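Local coordinates for uncharacterized protein DUF1234 (Pectobacterium atrosepticum SCRI1043, PDB 3BDV), which probably acts as a hydrolase of the alpha/beta-hydrolase fold, related to YdeN, and binds calcium ions in the crystal, at residues Arg60-Leu63 / Ala64-Glu68; Ala87-His90 / Val91-Gly95; Trp173-Gly176 / Leu177-Leu180; Leu11-Val14 / Ser15-Leu18; Leu22-Leu26 / Arg27-Asp31. All blocks are in the same frame, centred on the assembly; numbering follows the deposited sequence.

All five contacts are local, each within one continuous stretch and mostly between residues three to five apart. Contact 2 is buried; contacts 1, 3, 4 and 5 are partly buried, with charged or polar side chains on their outer sides. Contacts 1 and 2 lie on helices 58-70 and 83-93, which pack together. Contact 3, on helix 174-185 and across the chain's centre from contact 1, touches contact 4 through Leu-11. Contact 5, in the loop after strand 19-23, meets contact 1 where Trp-61 reaches Pro-24. Regular helical bonds carry contacts 1 to 3, with aliphatic, CH-pi and charged side chains laid over them; contact 4 is a helix end, and contact 5 a turn bridged by water.

Contact 1: Arg60-Leu63 / Ala64-Glu68; sequences RWVL and AIRRE. With CA (calcium ion), chain C.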
loop_
_atom_site.group_PDB
_atom_site.type_symbol
_atom_site.label_atom_id
_atom_site.label_comp_id
_atom_site.label_asym_id
_atom_site.label_seq_id
_atom_site.Cartn_x
_atom_site.Cartn_y
_atom_site.Cartn_z
ATOM N N ARG A 60 11.151 -0.404 -12.872
ATOM C CA ARG A 60 10.820 1.026 -12.865
ATOM C C ARG A 60 10.094 1.444 -11.613
ATOM O O ARG A 60 10.358 2.493 -11.061
ATOM C CB ARG A 60 10.000 1.398 -14.094
ATOM C CG ARG A 60 10.908 1.526 -15.315
ATOM C CD ARG A 60 10.268 2.308 -16.424
ATOM N NE ARG A 60 9.188 1.573 -17.048
ATOM C CZ ARG A 60 9.151 1.195 -18.324
ATOM N NH1 ARG A 60 10.148 1.460 -19.153
ATOM N NH2 ARG A 60 8.100 0.532 -18.777
ATOM N N TRP A 61 9.138 0.641 -11.182
ATOM C CA TRP A 61 8.441 0.909 -9.922
ATOM C C TRP A 61 9.423 0.910 -8.758
ATOM O O TRP A 61 9.353 1.783 -7.905
ATOM C CB TRP A 61 7.348 -0.121 -9.657
ATOM C CG TRP A 61 5.956 0.326 -9.965
ATOM C CD1 TRP A 61 4.977 0.666 -9.072
ATOM C CD2 TRP A 61 5.383 0.485 -11.266
ATOM N NE1 TRP A 61 3.835 1.023 -9.741
ATOM C CE2 TRP A 61 4.049 0.887 -11.090
ATOM C CE3 TRP A 61 5.859 0.268 -12.564
ATOM C CZ2 TRP A 61 3.182 1.137 -12.181
ATOM C CZ3 TRP A 61 5.022 0.518 -13.628
ATOM C CH2 TRP A 61 3.683 0.933 -13.436
ATOM N N VAL A 62 10.338 -0.056 -8.729
ATOM C CA VAL A 62 11.333 -0.179 -7.666
ATOM C C VAL A 62 12.270 1.045 -7.645
ATOM O O VAL A 62 12.585 1.612 -6.602
ATOM C CB VAL A 62 12.191 -1.440 -7.855
ATOM C CG1 VAL A 62 13.519 -1.339 -7.029
ATOM C CG2 VAL A 62 11.386 -2.719 -7.567
ATOM N N LEU A 63 12.705 1.446 -8.819
ATOM C CA LEU A 63 13.522 2.632 -8.956
ATOM C C LEU A 63 12.730 3.869 -8.449
ATOM O O LEU A 63 13.280 4.696 -7.719
ATOM C CB LEU A 63 13.961 2.719 -10.420
ATOM C CG LEU A 63 15.050 3.662 -10.888
ATOM C CD1 LEU A 63 16.131 3.794 -9.848
ATOM C CD2 LEU A 63 15.584 3.117 -12.172
ATOM N N ALA A 64 11.436 3.981 -8.770
ATOM C CA ALA A 64 10.629 5.096 -8.272
ATOM C C ALA A 64 10.475 5.125 -6.748
ATOM O O ALA A 64 10.521 6.195 -6.135
ATOM C CB ALA A 64 9.253 5.141 -8.936
ATOM N N ILE A 65 10.287 3.948 -6.139
ATOM C CA ILE A 65 10.154 3.869 -4.700
ATOM C C ILE A 65 11.505 4.230 -4.050
ATOM O O ILE A 65 11.551 5.001 -3.098
ATOM C CB ILE A 65 9.688 2.451 -4.207
ATOM C CG1 ILE A 65 8.276 2.118 -4.709
ATOM C CG2 ILE A 65 9.744 2.399 -2.648
ATOM C CD1 ILE A 65 7.925 0.589 -4.581
ATOM N N ARG A 66 12.581 3.631 -4.535
ATOM C CA ARG A 66 13.946 3.962 -4.074
ATOM C C ARG A 66 14.192 5.489 -4.131
ATOM O O ARG A 66 14.642 6.086 -3.146
ATOM C CB ARG A 66 15.017 3.250 -4.911
ATOM C CG ARG A 66 15.320 1.784 -4.548
ATOM C CD ARG A 66 16.808 1.429 -4.733
ATOM N NE ARG A 66 17.096 0.548 -5.871
ATOM C CZ ARG A 66 16.850 -0.771 -5.911
ATOM N NH1 ARG A 66 16.262 -1.401 -4.894
ATOM N NH2 ARG A 66 17.173 -1.474 -6.993
ATOM N N ARG A 67 13.896 6.125 -5.272
ATOM C CA ARG A 67 14.060 7.590 -5.389
ATOM C C ARG A 67 13.364 8.261 -4.252
ATOM O O ARG A 67 13.924 9.108 -3.564
ATOM C CB ARG A 67 13.464 8.159 -6.678
ATOM C CG ARG A 67 14.219 7.779 -7.923
ATOM C CD ARG A 67 13.826 8.646 -9.131
ATOM N NE ARG A 67 12.437 8.461 -9.604
ATOM C CZ ARG A 67 12.032 7.532 -10.481
ATOM N NH1 ARG A 67 12.875 6.629 -10.964
ATOM N NH2 ARG A 67 10.762 7.494 -10.864
ATOM N N GLU A 68 12.123 7.856 -4.043
ATOM C CA GLU A 68 11.285 8.440 -3.041
ATOM C C GLU A 68 11.871 8.297 -1.642
ATOM O O GLU A 68 11.802 9.225 -0.825
ATOM C CB GLU A 68 9.929 7.754 -3.091
ATOM C CG GLU A 68 8.847 8.510 -2.397
ATOM C CD GLU A 68 8.361 9.702 -3.164
ATOM O OE1 GLU A 68 8.538 9.799 -4.393
ATOM O OE2 GLU A 68 7.829 10.604 -2.527
HETATM CA CA CA C . 7.276 11.980 -4.609
HETATM O O HOH W 1 10.674 4.717 -12.598
HETATM O O HOH W 2 8.599 12.309 -6.419
HETATM O O HOH W 3 9.148 13.215 -3.648
HETATM O O HOH W 4 5.967 12.817 -2.817
#
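Val-62 and Arg-66 run side by side, pointing the same way, one turn apart on helix 58-70 of this alpha/beta-hydrolase fold. Arg-66 bends at chi2 and chi3 and folds back along the helix, bringing its guanidinium over the valine. CG1 of Val-62 sits under one face of that group, toward its rim, and lies 3.5 Å from NH1 of Arg-66. The other methyl, CG2, faces His-90 of the neighbouring helix 83-93.

Leu-63 and Arg-67 meet at a slant instead. A bend at chi3 (-67°) turns the Arg-67 guanidinium back over the helix, where NH1 of Arg-67 comes 3.7 Å from CG of Leu-63 and the flat group lies over CA of Ala-64. Its NH2 bonds to the carbonyl of Arg-49, and a water at the edge of the group accepts from the same nitrogen while donating to Arg-60 O at 2.7 Å.

Below these side chains the backbone is regular helix, with Arg-66 N to Val-62 O (2.9 Å) nearly straight at 170°. Trp-61 and Ile-65 turn to the buried side, against Val-23 and Ala-87; the indole NE1 bonds to Pro-24 O, and the ring meets Phe-83 edge-to-face.

At the far end Glu-68 takes no part in the side-chain pairing. With CG anti to the backbone N (chi1 -163°) and a bend at chi2, its carboxylate is carried to a calcium ion and binds it with both oxygens, OE1 at 2.5 Å and OE2 at 2.6 Å. The carbonyl oxygen of Arg-47 and three waters are the calcium's other ligands.

Contact 2: Ala87-His90 / Val91-Gly95; sequences AACH and VVQQG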
loop_
_atom_site.group_PDB
_atom_site.type_symbol
_atom_site.label_atom_id
_atom_site.label_comp_id
_atom_site.label_asym_id
_atom_site.label_seq_id
_atom_site.Cartn_x
_atom_site.Cartn_y
_atom_site.Cartn_z
ATOM N N ALA A 87 5.278 -4.105 -5.937
ATOM C CA ALA A 87 6.569 -3.410 -5.889
ATOM C C ALA A 87 7.016 -3.138 -4.469
ATOM O O ALA A 87 8.196 -3.281 -4.156
ATOM C CB ALA A 87 6.490 -2.099 -6.695
ATOM N N ALA A 88 6.075 -2.759 -3.598
ATOM C CA ALA A 88 6.349 -2.472 -2.193
ATOM C C ALA A 88 6.907 -3.758 -1.578
ATOM O O ALA A 88 7.913 -3.727 -0.869
ATOM C CB ALA A 88 5.087 -2.016 -1.429
ATOM N N CYS A 89 6.262 -4.883 -1.878
ATOM C CA CYS A 89 6.702 -6.164 -1.363
ATOM C C CYS A 89 8.130 -6.472 -1.828
ATOM O O CYS A 89 8.960 -6.853 -1.043
ATOM C CB CYS A 89 5.729 -7.231 -1.813
ATOM S SG CYS A 89 6.170 -8.885 -1.407
ATOM N N HIS A 90 8.394 -6.286 -3.113
ATOM C CA HIS A 90 9.659 -6.651 -3.665
ATOM C C HIS A 90 10.778 -5.794 -3.042
ATOM O O HIS A 90 11.839 -6.279 -2.678
ATOM C CB HIS A 90 9.607 -6.501 -5.185
ATOM C CG HIS A 90 10.907 -6.785 -5.874
ATOM N ND1 HIS A 90 11.280 -8.051 -6.288
ATOM C CD2 HIS A 90 11.916 -5.959 -6.252
ATOM C CE1 HIS A 90 12.444 -7.984 -6.892
ATOM N NE2 HIS A 90 12.856 -6.732 -6.878
ATOM N N VAL A 91 10.526 -4.508 -2.883
ATOM C CA VAL A 91 11.558 -3.622 -2.320
ATOM C C VAL A 91 11.933 -4.033 -0.898
ATOM O O VAL A 91 13.103 -4.090 -0.570
ATOM C CB VAL A 91 11.120 -2.157 -2.356
ATOM C CG1 VAL A 91 11.940 -1.309 -1.396
ATOM C CG2 VAL A 91 11.232 -1.653 -3.760
ATOM N N VAL A 92 10.951 -4.363 -0.081
ATOM C CA VAL A 92 11.195 -4.864 1.283
ATOM C C VAL A 92 11.969 -6.188 1.236
ATOM O O VAL A 92 12.981 -6.362 1.953
ATOM C CB VAL A 92 9.866 -5.033 2.072
ATOM C CG1 VAL A 92 10.141 -5.757 3.404
ATOM C CG2 VAL A 92 9.231 -3.666 2.331
ATOM N N GLN A 93 11.565 -7.073 0.334
ATOM C CA GLN A 93 12.212 -8.379 0.194
ATOM C C GLN A 93 13.661 -8.294 -0.274
ATOM O O GLN A 93 14.471 -9.155 0.050
ATOM C CB GLN A 93 11.405 -9.315 -0.722
ATOM C CG GLN A 93 10.087 -9.795 -0.073
ATOM C CD GLN A 93 9.326 -10.793 -0.905
ATOM O OE1 GLN A 93 9.398 -10.772 -2.151
ATOM N NE2 GLN A 93 8.541 -11.662 -0.222
ATOM N N GLN A 94 13.996 -7.252 -1.019
ATOM C CA GLN A 94 15.355 -7.085 -1.507
ATOM C C GLN A 94 16.206 -6.365 -0.490
ATOM O O GLN A 94 17.399 -6.176 -0.722
ATOM C CB GLN A 94 15.339 -6.356 -2.852
ATOM C CG GLN A 94 14.566 -7.093 -3.925
ATOM C CD GLN A 94 15.023 -8.516 -4.092
ATOM O OE1 GLN A 94 14.225 -9.466 -4.115
ATOM N NE2 GLN A 94 16.314 -8.681 -4.193
ATOM N N GLY A 95 15.626 -5.987 0.654
ATOM C CA GLY A 95 16.419 -5.511 1.822
ATOM C C GLY A 95 16.557 -4.010 2.033
ATOM O O GLY A 95 17.403 -3.562 2.818
#
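This is an intrahelical contact over the last turns of helix 83-93, largely buried, in the helix that links strands 76-81 and 99-105 of the parallel sheet. His-90 and Gln-94 carry it. The first torsion of the glutamine sets CG opposite its own carbonyl carbon and over one face of the imidazole, 3.7 Å from the centroid of the His-90 ring and 21° off the normal, a CH-pi contact displaced toward the NE2 side. A bend at chi2 then lays the amide over the ring with its plane 24° from it, and Gln-94 OE1 comes 3.6 Å from His-90 CE1. The ring also has a polar tie: ND1 bonds to the carbonyl of Arg-118.

Cys-89 and Gln-93 pair on the next flank. In one of two conformers of the cysteine, SG of Cys-89 lies 3.7 Å from CD of Gln-93. The amide is held from outside as well, since NE2 donates to Gln-120 O, and Trp-151 of helix 141-151 packs on both residues.

The helix is the crossover of a beta-alpha-beta unit, and it follows a GxSxG sequence consistent with the nucleophile elbow of alpha/beta hydrolases. Ala-88, Val-91 and Val-92 face strand 99-105, on Leu-104, Ile-99 and Val-102, while His-90 also touches Leu-58 of helix 58-70.

Gln-94 N to His-90 O, at 2.9 Å, is the last regular helical bond. A Schellman motif follows: Gly-95 N reaches back to Val-92 O at 3.0 Å, and Gly-95 takes a positive phi of 98°, which suits a residue without a side chain.

Contact 3: Trp173-Gly176 / Leu177-Leu180; sequences WEYG and LKRL
Tyr-175 and Arg-179, one turn apart, lie side by side and point the same way. CG of the arginine sits over the phenol face, 3.9 Å from the centroid of Tyr-175, as a CH-pi contact. Bends at chi2 and chi3 then carry CD and the guanidinium to the hydroxyl. The guanidinium stands almost at right angles to the ring, at 88°, with the hydroxyl at its edge and in its plane. Arg-179 NH1 donates to Tyr-175 OH there, at 3.0 Å and 160°, while NH2 forms a salt bridge with Glu-154. Lys-178 approaches the same ring at an oblique angle, its CE 3.3 Å from Tyr-175 CE1, and its NZ forms a salt bridge with Glu-182.

Gly-176 lies under the indole of Trp-173, its CA over the centre of the ring system and 3.5 Å from the plane. Having no side chain, the glycine lets the indole come this close. Its carbonyl accepts from Leu-180 N at 2.9 Å.

These residues form the first turns of helix 174-185, which packs beside helix 4-15 in the alpha/beta-hydrolase fold, with Trp-173 as N-cap residue.

Leu-177 N bonds to Trp-173 O at 3.3 Å, and CB of Leu-177 rests 3.4 Å from Glu-174 O. Its side chain turns to the buried side, onto Ile-7 and Leu-11 of helix 4-15 and onto Trp-38. Leu-180 meets Met-103 of strand 99-105.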
loop_
_atom_site.group_PDB
_atom_site.type_symbol
_atom_site.label_atom_id
_atom_site.label_comp_id
_atom_site.label_asym_id
_atom_site.label_seq_id
_atom_site.Cartn_x
_atom_site.Cartn_y
_atom_site.Cartn_z
ATOM N N TRP A 173 -12.719 5.945 1.303
ATOM C CA TRP A 173 -12.304 4.793 2.104
ATOM C C TRP A 173 -11.799 5.115 3.506
ATOM O O TRP A 173 -10.623 4.892 3.850
ATOM C CB TRP A 173 -11.265 3.956 1.333
ATOM C CG TRP A 173 -11.143 2.510 1.827
ATOM C CD1 TRP A 173 -12.105 1.731 2.416
ATOM C CD2 TRP A 173 -9.958 1.698 1.762
ATOM N NE1 TRP A 173 -11.597 0.485 2.692
ATOM C CE2 TRP A 173 -10.280 0.450 2.325
ATOM C CE3 TRP A 173 -8.672 1.902 1.253
ATOM C CZ2 TRP A 173 -9.359 -0.582 2.411
ATOM C CZ3 TRP A 173 -7.734 0.908 1.378
ATOM C CH2 TRP A 173 -8.082 -0.330 1.934
ATOM N N GLU A 174 -12.725 5.601 4.322
ATOM C CA GLU A 174 -12.423 5.880 5.707
ATOM C C GLU A 174 -12.001 4.620 6.458
ATOM O O GLU A 174 -11.155 4.713 7.372
ATOM C CB GLU A 174 -13.614 6.550 6.371
ATOM C CG GLU A 174 -13.819 7.949 5.868
ATOM C CD GLU A 174 -13.829 8.985 6.957
ATOM O OE1 GLU A 174 -13.857 8.623 8.149
ATOM O OE2 GLU A 174 -13.806 10.175 6.624
ATOM N N TYR A 175 -12.550 3.454 6.097
ATOM C CA TYR A 175 -12.158 2.214 6.787
ATOM C C TYR A 175 -10.670 1.931 6.594
ATOM O O TYR A 175 -9.987 1.536 7.552
ATOM C CB TYR A 175 -13.000 0.975 6.375
ATOM C CG TYR A 175 -12.663 -0.219 7.260
ATOM C CD1 TYR A 175 -13.117 -0.281 8.574
ATOM C CD2 TYR A 175 -11.863 -1.251 6.795
ATOM C CE1 TYR A 175 -12.790 -1.349 9.394
ATOM C CE2 TYR A 175 -11.542 -2.326 7.612
ATOM C CZ TYR A 175 -11.990 -2.357 8.906
ATOM O OH TYR A 175 -11.609 -3.406 9.728
ATOM N N GLY A 176 -10.145 2.140 5.385
ATOM C CA GLY A 176 -8.706 2.008 5.178
ATOM C C GLY A 176 -7.869 2.975 6.015
ATOM O O GLY A 176 -6.819 2.617 6.586
ATOM N N LEU A 177 -8.303 4.225 6.084
ATOM C CA LEU A 177 -7.660 5.201 6.945
ATOM C C LEU A 177 -7.705 4.821 8.407
ATOM O O LEU A 177 -6.719 4.977 9.128
ATOM C CB LEU A 177 -8.319 6.565 6.747
ATOM C CG LEU A 177 -8.045 7.275 5.432
ATOM C CD1 LEU A 177 -8.864 8.561 5.429
ATOM C CD2 LEU A 177 -6.502 7.556 5.215
ATOM N N LYS A 178 -8.856 4.335 8.856
ATOM C CA LYS A 178 -8.985 3.817 10.237
ATOM C C LYS A 178 -7.990 2.695 10.525
ATOM O O LYS A 178 -7.271 2.745 11.496
ATOM C CB LYS A 178 -10.423 3.359 10.521
ATOM C CG LYS A 178 -10.657 2.801 11.939
ATOM C CD LYS A 178 -12.058 2.178 12.181
ATOM C CE LYS A 178 -12.062 0.635 11.953
ATOM N NZ LYS A 178 -11.512 -0.253 13.058
ATOM N N ARG A 179 -7.965 1.660 9.689
ATOM C CA ARG A 179 -6.981 0.597 9.868
ATOM C C ARG A 179 -5.543 1.062 9.808
ATOM O O ARG A 179 -4.692 0.573 10.553
ATOM C CB ARG A 179 -7.226 -0.517 8.837
ATOM C CG ARG A 179 -8.524 -1.157 9.021
ATOM C CD ARG A 179 -8.656 -1.744 10.408
ATOM N NE ARG A 179 -7.623 -2.734 10.684
ATOM C CZ ARG A 179 -7.768 -4.054 10.569
ATOM N NH1 ARG A 179 -8.925 -4.583 10.210
ATOM N NH2 ARG A 179 -6.743 -4.852 10.894
ATOM N N LEU A 180 -5.237 1.963 8.892
ATOM C CA LEU A 180 -3.922 2.508 8.807
ATOM C C LEU A 180 -3.512 3.206 10.107
ATOM O O LEU A 180 -2.394 3.106 10.549
ATOM C CB LEU A 180 -3.874 3.519 7.672
ATOM C CG LEU A 180 -2.542 4.257 7.454
ATOM C CD1 LEU A 180 -1.333 3.299 7.230
ATOM C CD2 LEU A 180 -2.708 5.238 6.346
#

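Contact 4: Leu11-Val14 / Ser15-Leu18; sequences LTEV and SQQL
Val-14 O accepts from two donors, Gln-17 N and Leu-18 N, each at 3.0 Å, where helix 4-15 passes into the loop before the next strand. The two bonds differ in aim: Leu-18 N lies in the carbonyl plane, whereas Gln-17 N sits above it, 45° out. Bonds to the third residue back thus stand beside bonds to the fourth. Gln-16 N likewise bonds to Glu-13 O at 3.2 Å, and Gln-16 N makes only a weak bond to Thr-12 O. The Ser-15 N to Leu-11 O bond is an ordinary helical one.

Among the side chains, Val-14 and Leu-18 make the apolar pair. Val-14 CG1, anti to the backbone N (chi1 165°), meets CD1 of Leu-18 at 4.0 Å, their axes inclined to each other. In Gln-16 a chi1 of -46° lays CG 3.2 Å from Glu-13 O. The same carbonyl accepts a hydrogen bond from a water at 2.6 Å, and this water accepts in turn from Gln-17 NE2, so backbone and side chain are bridged. NE2 of Gln-17 has a further partner in Asn-190 O.

Ser-15 OG points back alongside the helix toward the Leu-11 carbonyl and is bonded to the indole NE1 of Trp-45.

The apolar face of this turn looks inward. Leu-11 packs on Ala-181 of helix 174-185, Val-14 on Ser-184 and Glu-185 of that helix, and both touch Met-20 of strand 19-23, the strand that the chain enters straight after Leu-18.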
loop_
_atom_site.group_PDB
_atom_site.type_symbol
_atom_site.label_atom_id
_atom_site.label_comp_id
_atom_site.label_asym_id
_atom_site.label_seq_id
_atom_site.Cartn_x
_atom_site.Cartn_y
_atom_site.Cartn_z
ATOM N N LEU A 11 -4.112 10.409 12.598
ATOM C CA LEU A 11 -3.155 10.315 11.478
ATOM C C LEU A 11 -2.211 11.509 11.413
ATOM O O LEU A 11 -1.038 11.367 11.075
ATOM C CB LEU A 11 -3.851 10.077 10.125
ATOM C CG LEU A 11 -4.303 8.631 9.955
ATOM C CD1 LEU A 11 -5.337 8.530 8.794
ATOM C CD2 LEU A 11 -3.146 7.673 9.792
ATOM N N THR A 12 -2.710 12.674 11.803
ATOM C CA THR A 12 -1.861 13.864 11.900
ATOM C C THR A 12 -0.726 13.667 12.937
ATOM O O THR A 12 0.430 13.966 12.662
ATOM C CB THR A 12 -2.731 15.133 12.185
ATOM O OG1 THR A 12 -3.587 15.372 11.059
ATOM C CG2 THR A 12 -1.838 16.349 12.447
ATOM N N GLU A 13 -1.024 13.069 14.086
ATOM C CA GLU A 13 0.030 12.697 15.047
ATOM C C GLU A 13 1.019 11.661 14.533
ATOM O O GLU A 13 2.230 11.745 14.801
ATOM C CB GLU A 13 -0.556 12.168 16.345
ATOM C CG GLU A 13 -1.306 13.205 17.141
ATOM C CD GLU A 13 -0.406 14.350 17.576
ATOM O OE1 GLU A 13 0.594 14.077 18.271
ATOM O OE2 GLU A 13 -0.690 15.511 17.199
ATOM N N VAL A 14 0.518 10.643 13.841
ATOM C CA VAL A 14 1.415 9.628 13.266
ATOM C C VAL A 14 2.402 10.284 12.309
ATOM O O VAL A 14 3.569 9.953 12.294
ATOM C CB VAL A 14 0.612 8.529 12.542
ATOM C CG1 VAL A 14 1.485 7.668 11.618
ATOM C CG2 VAL A 14 -0.162 7.649 13.589
ATOM N N SER A 15 1.909 11.229 11.517
ATOM C CA SER A 15 2.731 11.915 10.533
ATOM C C SER A 15 3.847 12.774 11.128
ATOM O O SER A 15 4.823 13.073 10.461
ATOM C CB SER A 15 1.833 12.729 9.608
ATOM O OG SER A 15 1.060 11.846 8.814
ATOM N N GLN A 16 3.745 13.127 12.392
ATOM C CA GLN A 16 4.859 13.813 13.064
ATOM C C GLN A 16 6.131 12.952 13.112
ATOM O O GLN A 16 7.223 13.489 13.314
ATOM C CB GLN A 16 4.518 14.195 14.507
ATOM C CG GLN A 16 3.176 14.853 14.729
ATOM C CD GLN A 16 3.134 16.286 14.287
ATOM O OE1 GLN A 16 3.507 16.623 13.163
ATOM N NE2 GLN A 16 2.658 17.150 15.178
ATOM N N GLN A 17 5.980 11.628 12.992
ATOM C CA GLN A 17 7.106 10.705 13.144
ATOM C C GLN A 17 7.307 9.652 12.041
ATOM O O GLN A 17 8.369 9.073 11.947
ATOM C CB GLN A 17 6.978 9.978 14.463
ATOM C CG GLN A 17 7.134 10.867 15.697
ATOM C CD GLN A 17 7.256 10.024 16.955
ATOM O OE1 GLN A 17 8.154 9.200 17.065
ATOM N NE2 GLN A 17 6.342 10.212 17.899
ATOM N N LEU A 18 6.272 9.374 11.250
ATOM C CA LEU A 18 6.342 8.427 10.142
ATOM C C LEU A 18 5.868 9.107 8.877
ATOM O O LEU A 18 4.985 9.937 8.929
ATOM C CB LEU A 18 5.423 7.223 10.376
ATOM C CG LEU A 18 5.739 6.379 11.600
ATOM C CD1 LEU A 18 4.691 5.295 11.823
ATOM C CD2 LEU A 18 7.162 5.773 11.472
HETATM O O HOH W 5 3.727 11.674 16.915
#

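Contact 5: Leu22-Leu26 / Arg27-Asp31; sequences LVPGL and RDSDD
Pro-24 and Asp-28 lie side by side, with the carboxylate OD1 of Asp-28 3.3 Å from CG of Pro-24. Ser-29 joins them from the same loop, its OG 3.3 Å from CB of Pro-24. Leu-26 and Arg-27 form a second pair: in one of two conformers of the leucine, CD2 lies over one face of the guanidinium, toward its rim, 4.0 Å from CZ of Arg-27.

A type II beta turn from Gly-25 to Asp-28 brings Asp-28 and Ser-29 back to Pro-24, closed by Asp-28 N to Gly-25 O at 3.1 Å. One water spans the turn, accepting from Gly-25 N and donating to Ser-29 OG at 2.9 Å. Another sits at its corner, donating to Leu-26 O and, in the guanidinium plane, accepting from Arg-27 NH1 at 2.9 Å.

Farther out, Asp-28 OD1 forms a salt bridge with Arg-47, whose carbonyl oxygen binds calcium, and Ser-29 OG bonds to Gln-35. The loop follows strand 19-23 of the alpha/beta-hydrolase sheet and leads to helix 34-41.

The Asp-28 carboxylate has Arg-47 as a charged partner and a weak bond to OD1 from the N of Ser-29, which would probably favour its ionised form.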
loop_
_atom_site.group_PDB
_atom_site.type_symbol
_atom_site.label_atom_id
_atom_site.label_comp_id
_atom_site.label_asym_id
_atom_site.label_seq_id
_atom_site.Cartn_x
_atom_site.Cartn_y
_atom_site.Cartn_z
ATOM N N LEU A 22 2.570 6.801 -0.854
ATOM C CA LEU A 22 1.581 6.201 -1.734
ATOM C C LEU A 22 2.218 5.616 -2.991
ATOM O O LEU A 22 2.927 6.317 -3.697
ATOM C CB LEU A 22 0.511 7.218 -2.145
ATOM C CG LEU A 22 -0.250 7.804 -0.975
ATOM C CD1 LEU A 22 -0.893 9.131 -1.447
ATOM C CD2 LEU A 22 -1.306 6.791 -0.441
ATOM N N VAL A 23 2.017 4.317 -3.205
ATOM C CA VAL A 23 2.494 3.593 -4.395
ATOM C C VAL A 23 1.340 3.082 -5.281
ATOM O O VAL A 23 0.798 2.020 -5.037
ATOM C CB VAL A 23 3.391 2.401 -4.024
ATOM C CG1 VAL A 23 4.079 1.841 -5.255
ATOM C CG2 VAL A 23 4.461 2.825 -2.937
ATOM N N PRO A 24 0.964 3.844 -6.320
ATOM C CA PRO A 24 -0.066 3.388 -7.260
ATOM C C PRO A 24 0.379 2.233 -8.128
ATOM O O PRO A 24 1.593 1.988 -8.266
ATOM C CB PRO A 24 -0.363 4.640 -8.110
ATOM C CG PRO A 24 0.132 5.787 -7.250
ATOM C CD PRO A 24 1.374 5.232 -6.607
ATOM N N GLY A 25 -0.606 1.558 -8.712
ATOM C CA GLY A 25 -0.344 0.558 -9.725
ATOM C C GLY A 25 -0.409 1.088 -11.153
ATOM O O GLY A 25 -0.223 2.266 -11.412
ATOM N N LEU A 26 -0.727 0.186 -12.086
ATOM C CA LEU A 26 -0.756 0.516 -13.509
ATOM C C LEU A 26 -1.674 1.695 -13.811
ATOM O O LEU A 26 -2.805 1.762 -13.299
ATOM C CB LEU A 26 -1.211 -0.713 -14.310
ATOM C CG LEU A 26 -0.782 -0.806 -15.780
ATOM C CD1 LEU A 26 0.678 -1.190 -15.925
ATOM C CD2 LEU A 26 -1.669 -1.823 -16.506
ATOM N N ARG A 27 -1.197 2.581 -14.678
ATOM C CA ARG A 27 -1.905 3.769 -15.164
ATOM C C ARG A 27 -1.997 4.892 -14.136
ATOM O O ARG A 27 -2.619 5.902 -14.416
ATOM C CB ARG A 27 -3.327 3.455 -15.689
ATOM C CG ARG A 27 -3.384 2.276 -16.646
ATOM C CD ARG A 27 -4.700 2.225 -17.395
ATOM N NE ARG A 27 -4.715 1.072 -18.290
ATOM C CZ ARG A 27 -5.056 -0.164 -17.916
ATOM N NH1 ARG A 27 -5.479 -0.421 -16.686
ATOM N NH2 ARG A 27 -5.008 -1.142 -18.791
ATOM N N ASP A 28 -1.399 4.705 -12.967
ATOM C CA ASP A 28 -1.488 5.644 -11.842
ATOM C C ASP A 28 -2.867 5.589 -11.185
ATOM O O ASP A 28 -3.802 5.005 -11.711
ATOM C CB ASP A 28 -1.172 7.066 -12.290
ATOM C CG ASP A 28 -0.536 7.908 -11.196
ATOM O OD1 ASP A 28 -0.423 7.455 -10.027
ATOM O OD2 ASP A 28 -0.138 9.032 -11.511
ATOM N N SER A 29 -3.007 6.238 -10.047
ATOM C CA SER A 29 -4.285 6.330 -9.392
ATOM C C SER A 29 -4.972 7.609 -9.789
ATOM O O SER A 29 -4.461 8.705 -9.568
ATOM C CB SER A 29 -4.093 6.273 -7.889
ATOM O OG SER A 29 -3.638 4.977 -7.551
ATOM N N ASP A 30 -6.157 7.465 -10.362
ATOM C CA ASP A 30 -6.874 8.618 -10.865
ATOM C C ASP A 30 -7.478 9.472 -9.729
ATOM O O ASP A 30 -7.337 9.180 -8.540
ATOM C CB ASP A 30 -7.927 8.169 -11.892
ATOM C CG ASP A 30 -9.034 7.304 -11.278
ATOM O OD1 ASP A 30 -9.184 7.310 -10.055
ATOM O OD2 ASP A 30 -9.765 6.622 -12.030
ATOM N N ASP A 31 -8.136 10.550 -10.103
ATOM C CA ASP A 31 -8.552 11.537 -9.125
ATOM C C ASP A 31 -9.511 11.029 -8.081
ATOM O O ASP A 31 -9.497 11.532 -6.963
ATOM C CB ASP A 31 -9.139 12.775 -9.810
ATOM C CG ASP A 31 -8.075 13.781 -10.177
ATOM O OD1 ASP A 31 -6.986 13.741 -9.558
ATOM O OD2 ASP A 31 -8.312 14.618 -11.078
HETATM O O HOH W 6 -3.344 2.268 -8.516
HETATM O O HOH W 7 -5.404 1.073 -14.147
#